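Side-chain contacts in CaaX farnesyltransferase beta subunit Ram1 (Aspergillus fumigatus, PDB 4L9P), which probably transfers the farnesyl group of farnesyl diphosphate to the cysteine of C-terminal CaaX motifs, as the zinc-containing, peptide-binding half of an alpha-beta heterodimer: residues S308-A313 and L342-A347; Y314-L319 and Y368-G373; G354-R359 and N399-E404. One frame throughout, in Å; residues are numbered along the deposited sequence.

Contact 1: residues S308-A313 and L342-A347. With FII ([(3,7,11-trimethyl-dodeca-2,6,10-trienyloxycarbamoyl)-methyl]-phosphonic acid), chain Q.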
loop_
_atom_site.group_PDB
_atom_site.type_symbol
_atom_site.label_atom_id
_atom_site.label_comp_id
_atom_site.label_asym_id
_atom_site.label_seq_id
_atom_site.Cartn_x
_atom_site.Cartn_y
_atom_site.Cartn_z
ATOM N N SER B 308 7.293 -0.992 -10.742
ATOM C CA SER B 308 6.991 -2.134 -9.872
ATOM C C SER B 308 5.546 -2.601 -10.051
ATOM O O SER B 308 4.795 -2.049 -10.882
ATOM C CB SER B 308 7.324 -1.755 -8.431
ATOM O OG SER B 308 8.757 -1.766 -8.260
ATOM N N GLU B 309 5.146 -3.616 -9.291
ATOM C CA GLU B 309 3.835 -4.227 -9.530
ATOM C C GLU B 309 2.717 -3.447 -8.823
ATOM O O GLU B 309 2.856 -2.962 -7.672
ATOM C CB GLU B 309 3.914 -5.650 -8.990
ATOM C CG GLU B 309 2.603 -6.457 -9.159
ATOM C CD GLU B 309 2.771 -7.873 -8.584
ATOM O OE1 GLU B 309 3.778 -8.167 -7.869
ATOM O OE2 GLU B 309 1.864 -8.690 -8.810
ATOM N N ALA B 310 1.588 -3.298 -9.548
ATOM C CA ALA B 310 0.442 -2.595 -8.907
ATOM C C ALA B 310 0.064 -3.244 -7.590
ATOM O O ALA B 310 -0.052 -4.503 -7.526
ATOM C CB ALA B 310 -0.759 -2.623 -9.853
ATOM N N HIS B 311 -0.179 -2.438 -6.546
ATOM C CA HIS B 311 -0.481 -3.032 -5.239
ATOM C C HIS B 311 -1.437 -2.113 -4.504
ATOM O O HIS B 311 -1.242 -0.902 -4.450
ATOM C CB HIS B 311 0.828 -3.181 -4.423
ATOM C CG HIS B 311 0.684 -4.110 -3.266
ATOM N ND1 HIS B 311 -0.005 -3.758 -2.110
ATOM C CD2 HIS B 311 1.096 -5.377 -3.099
ATOM C CE1 HIS B 311 -0.020 -4.810 -1.296
ATOM N NE2 HIS B 311 0.653 -5.805 -1.880
ATOM N N GLY B 312 -2.425 -2.691 -3.823
ATOM C CA GLY B 312 -3.431 -1.874 -3.113
ATOM C C GLY B 312 -2.811 -0.972 -2.058
ATOM O O GLY B 312 -3.340 0.142 -1.856
ATOM N N ALA B 313 -1.765 -1.385 -1.339
ATOM C CA ALA B 313 -1.239 -0.504 -0.324
ATOM C C ALA B 313 -0.668 0.764 -0.952
ATOM O O ALA B 313 -0.833 1.870 -0.414
ATOM C CB ALA B 313 -0.162 -1.209 0.429
ATOM N N LEU B 342 -10.120 1.811 -12.191
ATOM C CA LEU B 342 -11.383 1.314 -11.594
ATOM C C LEU B 342 -11.562 -0.224 -11.673
ATOM O O LEU B 342 -11.829 -0.852 -10.664
ATOM C CB LEU B 342 -12.584 2.027 -12.239
ATOM C CG LEU B 342 -13.407 2.959 -11.507
ATOM C CD1 LEU B 342 -14.643 3.172 -12.471
ATOM C CD2 LEU B 342 -13.893 2.454 -10.197
ATOM N N PRO B 343 -11.366 -0.846 -12.851
ATOM C CA PRO B 343 -11.561 -2.295 -12.877
ATOM C C PRO B 343 -10.487 -2.994 -12.059
ATOM O O PRO B 343 -10.834 -4.025 -11.477
ATOM C CB PRO B 343 -11.470 -2.675 -14.371
ATOM C CG PRO B 343 -10.830 -1.450 -15.087
ATOM C CD PRO B 343 -11.261 -0.263 -14.206
ATOM N N TRP B 344 -9.239 -2.473 -12.023
ATOM C CA TRP B 344 -8.240 -3.186 -11.204
ATOM C C TRP B 344 -8.613 -3.107 -9.709
ATOM O O TRP B 344 -8.462 -4.084 -8.952
ATOM C CB TRP B 344 -6.889 -2.503 -11.457
ATOM C CG TRP B 344 -5.798 -3.058 -10.570
ATOM C CD1 TRP B 344 -5.004 -4.167 -10.810
ATOM C CD2 TRP B 344 -5.386 -2.516 -9.323
ATOM N NE1 TRP B 344 -4.113 -4.333 -9.746
ATOM C CE2 TRP B 344 -4.335 -3.349 -8.811
ATOM C CE3 TRP B 344 -5.840 -1.427 -8.562
ATOM C CZ2 TRP B 344 -3.658 -3.056 -7.620
ATOM C CZ3 TRP B 344 -5.170 -1.140 -7.367
ATOM C CH2 TRP B 344 -4.115 -1.988 -6.878
ATOM N N LEU B 345 -9.112 -1.943 -9.278
ATOM C CA LEU B 345 -9.546 -1.806 -7.873
ATOM C C LEU B 345 -10.737 -2.723 -7.605
ATOM O O LEU B 345 -10.742 -3.459 -6.596
ATOM C CB LEU B 345 -9.908 -0.349 -7.614
ATOM C CG LEU B 345 -9.960 0.029 -6.162
ATOM C CD1 LEU B 345 -8.512 -0.012 -5.533
ATOM C CD2 LEU B 345 -10.499 1.468 -6.025
ATOM N N SER B 346 -11.699 -2.760 -8.542
ATOM C CA SER B 346 -12.829 -3.666 -8.379
ATOM C C SER B 346 -12.377 -5.128 -8.298
ATOM O O SER B 346 -12.885 -5.911 -7.449
ATOM C CB SER B 346 -13.757 -3.401 -9.573
ATOM O OG SER B 346 -14.771 -4.414 -9.655
ATOM N N ALA B 347 -11.376 -5.486 -9.111
ATOM C CA ALA B 347 -10.914 -6.869 -9.146
ATOM C C ALA B 347 -10.140 -7.291 -7.882
ATOM O O ALA B 347 -9.793 -8.462 -7.756
ATOM C CB ALA B 347 -9.965 -7.061 -10.379
HETATM C C1 FII Q . 1.446 4.361 5.031
HETATM C C2 FII Q . 2.150 3.056 4.768
HETATM C C6 FII Q . 3.452 2.893 5.431
HETATM C C10 FII Q . 1.709 2.255 3.613
HETATM C C11 FII Q . 2.386 0.958 3.170
HETATM C C12 FII Q . 1.533 -0.221 3.724
HETATM C C15 FII Q . 1.717 -1.586 3.069
HETATM C C18 FII Q . 0.908 -2.774 3.575
HETATM C C22 FII Q . 2.983 -1.762 2.292
HETATM C C23 FII Q . 2.984 -2.956 1.351
HETATM C C24 FII Q . 4.334 -3.231 0.808
HETATM C C27 FII Q . 4.412 -4.624 0.270
HETATM C C30 FII Q . 4.036 -4.768 -1.195
HETATM C C34 FII Q . 5.414 -5.490 0.933
HETATM C C35 FII Q . 5.842 -6.827 0.364
HETATM O O36 FII Q . 5.429 -7.891 1.202
HETATM N N42 FII Q . 4.090 -7.946 1.479
HETATM C C43 FII Q . 3.422 -8.904 0.702
HETATM O O44 FII Q . 3.947 -9.598 -0.181
HETATM C C45 FII Q . 1.949 -9.034 1.063
HETATM P P46 FII Q . 0.849 -9.467 -0.384
HETATM O O49 FII Q . 1.245 -8.554 -1.483
HETATM O O50 FII Q . 1.006 -10.929 -0.664
HETATM O O51 FII Q . -0.551 -9.141 0.180
HETATM O O HOH W 1 -1.692 -6.121 -9.199
#
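Trp344, on helix 338-346, presses its indole against Ala310, His311 and Gly312, where the chain enters helix 312-323; both helices belong to the alpha-alpha toroid of the prenyltransferase beta subunit. With CG set anti to the backbone N (chi1 174°), the indole reaches straight off its helix toward the incoming loop. Its leading atom is CH2, which approaches edge-on: Trp344 CH2 lies 3.6 Å from both His311 C and Gly312 N, so the peptide linking those two residues abuts the rim of the ring and not a face. The methyl of Ala310 points toward the indole and meets it obliquely, Ala310 CB sitting 3.7 Å from Trp344 CZ2.

The polar link is made by one water lying near the indole plane. It accepts from Trp344 NE1 at 3.1 Å and donates to Ala310 O at 2.8 Å, giving the buried indole N-H a partner. Arg348 adds a cation-pi contact to the same indole.

His311 turns its side chain the other way, into the pocket of the bound farnesyl diphosphate analogue FII. Its two ring nitrogens do different work. His311 is the N-cap of helix 312-323, His311 ND1 accepting from Ala313 N at 3.1 Å and 161°, with the donor close to the imidazole plane; His311 NE2 donates to O49 of the FII phosphonate at 2.8 Å and 157°. Held at both nitrogens, the imidazole has little freedom to rotate, and the FII methyl C30 lies over one of its faces, toward the ring's rim. Two residues on, at the start of helix 312-323, Ala313 also meets the isoprenoid: Ala313 CB stands 3.3 Å from FII C15.

Contact 2: residues Y314-L319 and Y368-G373; sequences YAFCAL and YSHWVG. With FII ([(3,7,11-trimethyl-dodeca-2,6,10-trienyloxycarbamoyl)-methyl]-phosphonic acid), chain Q.
The isoprenoid pocket of this alpha-alpha toroid takes one wall from Trp371, and His370 behind that indole and Phe316 at its edge complete an aromatic cluster joining helix 312-323 to the short helix 368-371. Phe316 reaches across with CG anti to its own N (chi1 175°), pointing its ring into the angle between the two aromatic residues of the other helix.

His370 presents its CE1-NE2 edge to one face of the phenyl ring, a T-shaped pair with planes at 62° and centroids of the Phe316 and His370 rings 4.5 Å apart; His370 CE1 comes within 3.6 Å of Phe316 CZ. The imidazole is also held by a hydrogen bond between ND1 and Asn374. Trp371 meets Phe316 differently: the phenyl lies at the indole's edge, near its plane, with Phe316 CD2 3.6 Å from Trp371 CE3, and the two rings are inclined obliquely to each other. Packing is close at the root of the phenylalanine, where Phe316 CB sits 3.2 Å from Trp371 O, a buried carbonyl oxygen without a partner in the model.

The indole itself is sandwiched. His370 CD2 rests over one face, and the chain of the bound analogue FII runs over the opposite one, Trp371 CH2 standing 3.6 Å from FII C10. A hydrogen bond between Trp371 NE1 and Tyr432 OH helps fix the ring against the ligand. Cys317 approaches the same part of the isoprenoid from helix 312-323, its SG 3.5 Å from FII C10. At the phosphonate end of the pocket Tyr368 OH donates to FII O51 across a short 2.5 Å.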
loop_
_atom_site.group_PDB
_atom_site.type_symbol
_atom_site.label_atom_id
_atom_site.label_comp_id
_atom_site.label_asym_id
_atom_site.label_seq_id
_atom_site.Cartn_x
_atom_site.Cartn_y
_atom_site.Cartn_z
ATOM N N TYR B 314 -0.001 0.599 -2.088
ATOM C CA TYR B 314 0.610 1.765 -2.743
ATOM C C TYR B 314 -0.436 2.556 -3.515
ATOM O O TYR B 314 -0.310 3.793 -3.638
ATOM C CB TYR B 314 1.728 1.293 -3.654
ATOM C CG TYR B 314 2.867 0.660 -2.865
ATOM C CD1 TYR B 314 3.458 1.354 -1.795
ATOM C CD2 TYR B 314 3.485 -0.535 -3.265
ATOM C CE1 TYR B 314 4.587 0.837 -1.121
ATOM C CE2 TYR B 314 4.594 -1.039 -2.583
ATOM C CZ TYR B 314 5.141 -0.376 -1.536
ATOM O OH TYR B 314 6.271 -0.890 -0.935
ATOM N N ALA B 315 -1.507 1.913 -3.997
ATOM C CA ALA B 315 -2.634 2.691 -4.585
ATOM C C ALA B 315 -3.246 3.607 -3.539
ATOM O O ALA B 315 -3.547 4.788 -3.842
ATOM C CB ALA B 315 -3.675 1.748 -5.148
ATOM N N PHE B 316 -3.442 3.082 -2.314
ATOM C CA PHE B 316 -3.964 3.959 -1.280
ATOM C C PHE B 316 -3.031 5.163 -1.077
ATOM O O PHE B 316 -3.469 6.349 -1.021
ATOM C CB PHE B 316 -4.164 3.258 0.070
ATOM C CG PHE B 316 -4.588 4.229 1.154
ATOM C CD1 PHE B 316 -5.914 4.694 1.192
ATOM C CD2 PHE B 316 -3.636 4.766 2.028
ATOM C CE1 PHE B 316 -6.303 5.665 2.102
ATOM C CE2 PHE B 316 -4.027 5.735 2.993
ATOM C CZ PHE B 316 -5.367 6.204 3.011
ATOM N N CYS B 317 -1.745 4.878 -0.867
ATOM C CA CYS B 317 -0.826 6.009 -0.611
ATOM C C CYS B 317 -0.871 7.059 -1.729
ATOM O O CYS B 317 -0.872 8.266 -1.465
ATOM C CB CYS B 317 0.619 5.460 -0.529
ATOM S SG CYS B 317 0.948 4.499 0.985
ATOM N N ALA B 318 -0.845 6.603 -2.980
ATOM C CA ALA B 318 -0.839 7.527 -4.114
ATOM C C ALA B 318 -2.150 8.305 -4.243
ATOM O O ALA B 318 -2.112 9.509 -4.478
ATOM C CB ALA B 318 -0.537 6.783 -5.439
ATOM N N LEU B 319 -3.286 7.609 -4.128
ATOM C CA LEU B 319 -4.573 8.300 -4.318
ATOM C C LEU B 319 -4.825 9.248 -3.149
ATOM O O LEU B 319 -5.302 10.374 -3.365
ATOM C CB LEU B 319 -5.707 7.284 -4.386
ATOM C CG LEU B 319 -5.690 6.446 -5.687
ATOM C CD1 LEU B 319 -6.639 5.244 -5.563
ATOM C CD2 LEU B 319 -6.028 7.355 -6.911
ATOM N N TYR B 368 -6.118 -5.119 3.986
ATOM C CA TYR B 368 -6.521 -4.404 2.768
ATOM C C TYR B 368 -7.948 -3.853 2.918
ATOM O O TYR B 368 -8.382 -3.099 2.061
ATOM C CB TYR B 368 -6.370 -5.273 1.490
ATOM C CG TYR B 368 -4.901 -5.692 1.298
ATOM C CD1 TYR B 368 -3.893 -4.733 1.418
ATOM C CD2 TYR B 368 -4.578 -7.013 1.106
ATOM C CE1 TYR B 368 -2.502 -5.103 1.306
ATOM C CE2 TYR B 368 -3.234 -7.413 0.978
ATOM C CZ TYR B 368 -2.237 -6.441 1.122
ATOM O OH TYR B 368 -0.912 -6.798 0.985
ATOM N N SER B 369 -8.667 -4.274 3.971
ATOM C CA SER B 369 -9.955 -3.627 4.213
ATOM C C SER B 369 -9.766 -2.118 4.335
ATOM O O SER B 369 -10.646 -1.339 3.884
ATOM C CB SER B 369 -10.547 -4.154 5.528
ATOM O OG SER B 369 -10.584 -5.564 5.483
ATOM N N HIS B 370 -8.613 -1.659 4.866
ATOM C CA HIS B 370 -8.234 -0.274 4.776
ATOM C C HIS B 370 -7.543 0.080 3.481
ATOM O O HIS B 370 -8.014 0.956 2.715
ATOM C CB HIS B 370 -7.341 0.131 5.922
ATOM C CG HIS B 370 -6.696 1.452 5.669
ATOM N ND1 HIS B 370 -7.441 2.617 5.521
ATOM C CD2 HIS B 370 -5.386 1.794 5.457
ATOM C CE1 HIS B 370 -6.606 3.617 5.220
ATOM N NE2 HIS B 370 -5.359 3.148 5.171
ATOM N N TRP B 371 -6.445 -0.611 3.128
ATOM C CA TRP B 371 -5.637 -0.046 2.008
ATOM C C TRP B 371 -6.439 -0.030 0.714
ATOM O O TRP B 371 -6.350 0.945 -0.040
ATOM C CB TRP B 371 -4.342 -0.858 1.799
ATOM C CG TRP B 371 -3.468 -0.899 3.042
ATOM C CD1 TRP B 371 -3.169 -1.998 3.812
ATOM C CD2 TRP B 371 -2.838 0.212 3.673
ATOM N NE1 TRP B 371 -2.393 -1.642 4.888
ATOM C CE2 TRP B 371 -2.168 -0.287 4.840
ATOM C CE3 TRP B 371 -2.746 1.561 3.365
ATOM C CZ2 TRP B 371 -1.472 0.553 5.724
ATOM C CZ3 TRP B 371 -2.066 2.394 4.238
ATOM C CH2 TRP B 371 -1.410 1.874 5.396
ATOM N N VAL B 372 -7.172 -1.122 0.407
ATOM C CA VAL B 372 -8.035 -1.120 -0.765
ATOM C C VAL B 372 -9.371 -0.440 -0.420
ATOM O O VAL B 372 -9.851 0.385 -1.201
ATOM C CB VAL B 372 -8.242 -2.562 -1.284
ATOM C CG1 VAL B 372 -9.300 -2.610 -2.361
ATOM C CG2 VAL B 372 -6.896 -3.113 -1.818
ATOM N N GLY B 373 -9.974 -0.767 0.740
ATOM C CA GLY B 373 -11.328 -0.259 1.051
ATOM C C GLY B 373 -11.373 1.265 1.002
ATOM O O GLY B 373 -12.311 1.855 0.450
HETATM C C1 FII Q . 1.446 4.361 5.031
HETATM C C2 FII Q . 2.150 3.056 4.768
HETATM C C6 FII Q . 3.452 2.893 5.431
HETATM C C10 FII Q . 1.709 2.255 3.613
HETATM C C11 FII Q . 2.386 0.958 3.170
HETATM C C12 FII Q . 1.533 -0.221 3.724
HETATM C C15 FII Q . 1.717 -1.586 3.069
HETATM C C18 FII Q . 0.908 -2.774 3.575
HETATM C C22 FII Q . 2.983 -1.762 2.292
HETATM C C23 FII Q . 2.984 -2.956 1.351
HETATM C C24 FII Q . 4.334 -3.231 0.808
HETATM C C27 FII Q . 4.412 -4.624 0.270
HETATM C C30 FII Q . 4.036 -4.768 -1.195
HETATM C C34 FII Q . 5.414 -5.490 0.933
HETATM C C35 FII Q . 5.842 -6.827 0.364
HETATM O O36 FII Q . 5.429 -7.891 1.202
HETATM N N42 FII Q . 4.090 -7.946 1.479
HETATM C C43 FII Q . 3.422 -8.904 0.702
HETATM O O44 FII Q . 3.947 -9.598 -0.181
HETATM C C45 FII Q . 1.949 -9.034 1.063
HETATM P P46 FII Q . 0.849 -9.467 -0.384
HETATM O O49 FII Q . 1.245 -8.554 -1.483
HETATM O O50 FII Q . 1.006 -10.929 -0.664
HETATM O O51 FII Q . -0.551 -9.141 0.180
#

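Contact 3: residues G354-R359 and N399-E404; sequences GGFSGR and NLYSRE. With FII ([(3,7,11-trimethyl-dodeca-2,6,10-trienyloxycarbamoyl)-methyl]-phosphonic acid), chain Q.
Phe356 and Tyr401 carry the apolar contact, one aromatic ring from each segment. The phenyl leads with its far end: Phe356 CZ lies 3.8 Å from Tyr401 CD2, which sits at the phenyl's edge, close to its plane. The two rings are inclined at 59° with centroids 6.0 Å apart, meeting obliquely. Tyr401 CG stands between its N and carbonyl carbon (chi1 64°), which turns the phenol toward Phe356, while Thr443 and Val444 of helix 431-444 also pack on it.

Polar ties between the segments are indirect: Gln349 NE2 is hydrogen-bonded to both Gly354 O and Ser402 O. Ser402 is the N-cap of helix 403-413, its OG bonded to Gly405 N. Tyr401 directly precedes this cap, and the aromatic pair thus joins the loop between helices 338-346 and 368-371 of the alpha-alpha toroid to the start of helix 403-413.

Arginine-centred bonds, charged and neutral, lie at the far end of 354-359, in the pocket of the analogue FII. Arg359 NE donates almost straight to phosphonate O49, at 2.8 Å and 167°, and Arg359 NH2 bonds FII O44 at 2.9 Å, an oxygen near the guanidinium plane. Arg359 NH1 turns instead to a salt bridge with Glu309 OE1 and to Lys159 O of the alpha subunit.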
loop_
_atom_site.group_PDB
_atom_site.type_symbol
_atom_site.label_atom_id
_atom_site.label_comp_id
_atom_site.label_asym_id
_atom_site.label_seq_id
_atom_site.Cartn_x
_atom_site.Cartn_y
_atom_site.Cartn_z
ATOM N N GLY B 354 -14.898 -12.563 0.218
ATOM C CA GLY B 354 -15.494 -11.245 0.393
ATOM C C GLY B 354 -14.481 -10.144 0.640
ATOM O O GLY B 354 -14.858 -8.986 0.468
ATOM N N GLY B 355 -13.268 -10.471 1.108
ATOM C CA GLY B 355 -12.260 -9.441 1.326
ATOM C C GLY B 355 -11.462 -9.073 0.089
ATOM O O GLY B 355 -11.782 -9.476 -1.045
ATOM N N PHE B 356 -10.462 -8.231 0.343
ATOM C CA PHE B 356 -9.634 -7.729 -0.762
ATOM C C PHE B 356 -8.261 -8.330 -0.689
ATOM O O PHE B 356 -7.633 -8.467 0.371
ATOM C CB PHE B 356 -9.424 -6.197 -0.654
ATOM C CG PHE B 356 -10.706 -5.396 -0.612
ATOM C CD1 PHE B 356 -11.630 -5.450 -1.650
ATOM C CD2 PHE B 356 -10.915 -4.532 0.432
ATOM C CE1 PHE B 356 -12.788 -4.654 -1.618
ATOM C CE2 PHE B 356 -12.041 -3.681 0.439
ATOM C CZ PHE B 356 -12.983 -3.749 -0.564
ATOM N N SER B 357 -7.721 -8.626 -1.864
ATOM C CA SER B 357 -6.284 -8.932 -2.052
ATOM C C SER B 357 -5.529 -7.642 -2.410
ATOM O O SER B 357 -6.098 -6.629 -2.794
ATOM C CB SER B 357 -6.122 -9.886 -3.275
ATOM O OG SER B 357 -6.574 -9.279 -4.482
ATOM N N GLY B 358 -4.206 -7.714 -2.253
ATOM C CA GLY B 358 -3.390 -6.516 -2.573
ATOM C C GLY B 358 -2.929 -6.410 -3.993
ATOM O O GLY B 358 -2.620 -5.346 -4.476
ATOM N N ARG B 359 -2.831 -7.548 -4.651
ATOM C CA ARG B 359 -2.334 -7.575 -6.049
ATOM C C ARG B 359 -2.831 -8.812 -6.747
ATOM O O ARG B 359 -3.311 -9.783 -6.116
ATOM C CB ARG B 359 -0.783 -7.467 -6.113
ATOM C CG ARG B 359 -0.087 -8.332 -5.081
ATOM C CD ARG B 359 1.480 -8.215 -5.304
ATOM N NE ARG B 359 2.169 -8.683 -4.119
ATOM C CZ ARG B 359 3.367 -9.294 -4.163
ATOM N NH1 ARG B 359 4.058 -9.374 -5.325
ATOM N NH2 ARG B 359 3.890 -9.730 -3.034
ATOM N N ASN B 399 -21.464 2.953 -4.115
ATOM C CA ASN B 399 -20.340 2.085 -3.794
ATOM C C ASN B 399 -20.141 1.128 -4.913
ATOM O O ASN B 399 -21.089 0.439 -5.304
ATOM C CB ASN B 399 -20.630 1.348 -2.503
ATOM C CG ASN B 399 -20.780 2.295 -1.385
ATOM O OD1 ASN B 399 -19.843 3.102 -1.150
ATOM N ND2 ASN B 399 -21.970 2.296 -0.719
ATOM N N LEU B 400 -18.935 1.099 -5.459
ATOM C CA LEU B 400 -18.628 0.297 -6.626
ATOM C C LEU B 400 -18.014 -1.079 -6.312
ATOM O O LEU B 400 -17.532 -1.729 -7.205
ATOM C CB LEU B 400 -17.748 1.115 -7.606
ATOM C CG LEU B 400 -18.486 2.363 -8.162
ATOM C CD1 LEU B 400 -17.504 3.105 -9.107
ATOM C CD2 LEU B 400 -19.778 2.028 -8.883
ATOM N N TYR B 401 -18.034 -1.478 -5.048
ATOM C CA TYR B 401 -17.534 -2.752 -4.554
ATOM C C TYR B 401 -18.664 -3.302 -3.653
ATOM O O TYR B 401 -19.689 -2.635 -3.444
ATOM C CB TYR B 401 -16.238 -2.589 -3.718
ATOM C CG TYR B 401 -16.453 -1.796 -2.459
ATOM C CD1 TYR B 401 -16.565 -0.426 -2.465
ATOM C CD2 TYR B 401 -16.501 -2.461 -1.238
ATOM C CE1 TYR B 401 -16.782 0.307 -1.289
ATOM C CE2 TYR B 401 -16.682 -1.739 -0.030
ATOM C CZ TYR B 401 -16.815 -0.356 -0.054
ATOM O OH TYR B 401 -17.014 0.309 1.167
ATOM N N SER B 402 -18.463 -4.507 -3.112
ATOM C CA SER B 402 -19.458 -5.153 -2.254
ATOM C C SER B 402 -19.169 -4.886 -0.788
ATOM O O SER B 402 -18.284 -5.516 -0.174
ATOM C CB SER B 402 -19.484 -6.679 -2.529
ATOM O OG SER B 402 -20.374 -7.289 -1.586
ATOM N N ARG B 403 -19.970 -4.009 -0.177
ATOM C CA ARG B 403 -19.849 -3.794 1.263
ATOM C C ARG B 403 -20.230 -5.050 2.050
ATOM O O ARG B 403 -19.614 -5.359 3.077
ATOM C CB ARG B 403 -20.716 -2.592 1.706
ATOM C CG ARG B 403 -20.187 -1.228 1.218
ATOM C CD ARG B 403 -21.055 -0.031 1.859
ATOM N NE ARG B 403 -22.447 -0.077 1.554
ATOM C CZ ARG B 403 -23.421 -0.080 2.446
ATOM N NH1 ARG B 403 -23.197 0.055 3.793
ATOM N NH2 ARG B 403 -24.657 -0.127 1.990
ATOM N N GLU B 404 -21.205 -5.794 1.539
ATOM C CA GLU B 404 -21.610 -7.040 2.193
ATOM C C GLU B 404 -20.394 -7.988 2.237
ATOM O O GLU B 404 -20.120 -8.570 3.275
ATOM C CB GLU B 404 -22.742 -7.715 1.383
ATOM C CG GLU B 404 -23.047 -9.115 1.910
ATOM C CD GLU B 404 -24.242 -9.812 1.283
ATOM O OE1 GLU B 404 -24.788 -9.270 0.304
ATOM O OE2 GLU B 404 -24.662 -10.852 1.851
HETATM C C1 FII Q . 1.446 4.361 5.031
HETATM C C2 FII Q . 2.150 3.056 4.768
HETATM C C6 FII Q . 3.452 2.893 5.431
HETATM C C10 FII Q . 1.709 2.255 3.613
HETATM C C11 FII Q . 2.386 0.958 3.170
HETATM C C12 FII Q . 1.533 -0.221 3.724
HETATM C C15 FII Q . 1.717 -1.586 3.069
HETATM C C18 FII Q . 0.908 -2.774 3.575
HETATM C C22 FII Q . 2.983 -1.762 2.292
HETATM C C23 FII Q . 2.984 -2.956 1.351
HETATM C C24 FII Q . 4.334 -3.231 0.808
HETATM C C27 FII Q . 4.412 -4.624 0.270
HETATM C C30 FII Q . 4.036 -4.768 -1.195
HETATM C C34 FII Q . 5.414 -5.490 0.933
HETATM C C35 FII Q . 5.842 -6.827 0.364
HETATM O O36 FII Q . 5.429 -7.891 1.202
HETATM N N42 FII Q . 4.090 -7.946 1.479
HETATM C C43 FII Q . 3.422 -8.904 0.702
HETATM O O44 FII Q . 3.947 -9.598 -0.181
HETATM C C45 FII Q . 1.949 -9.034 1.063
HETATM P P46 FII Q . 0.849 -9.467 -0.384
HETATM O O49 FII Q . 1.245 -8.554 -1.483
HETATM O O50 FII Q . 1.006 -10.929 -0.664
HETATM O O51 FII Q . -0.551 -9.141 0.180
#

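How the contacts relate
From the N terminus, 308-313 leads directly into 314-319 on helix 312-323. Contact 1 closes the first loop at 342-347, bringing helix 338-346 back to the start of that helix. Contact 2 opens before contact 1 has closed and ends at 368-373, so the two cross. Contact 3 starts at 354-359, inside the loop of contact 2, and closes beyond it at 399-404: those two also cross, whereas contacts 1 and 3 follow in series. All three adjoin around FII. Gly312 N probably bonds Gly358 O, His311 packs on Tyr368, and Val372 rests on Phe356, tying the start of helix 312-323, the loop through 354-359 and helix 368-371 together.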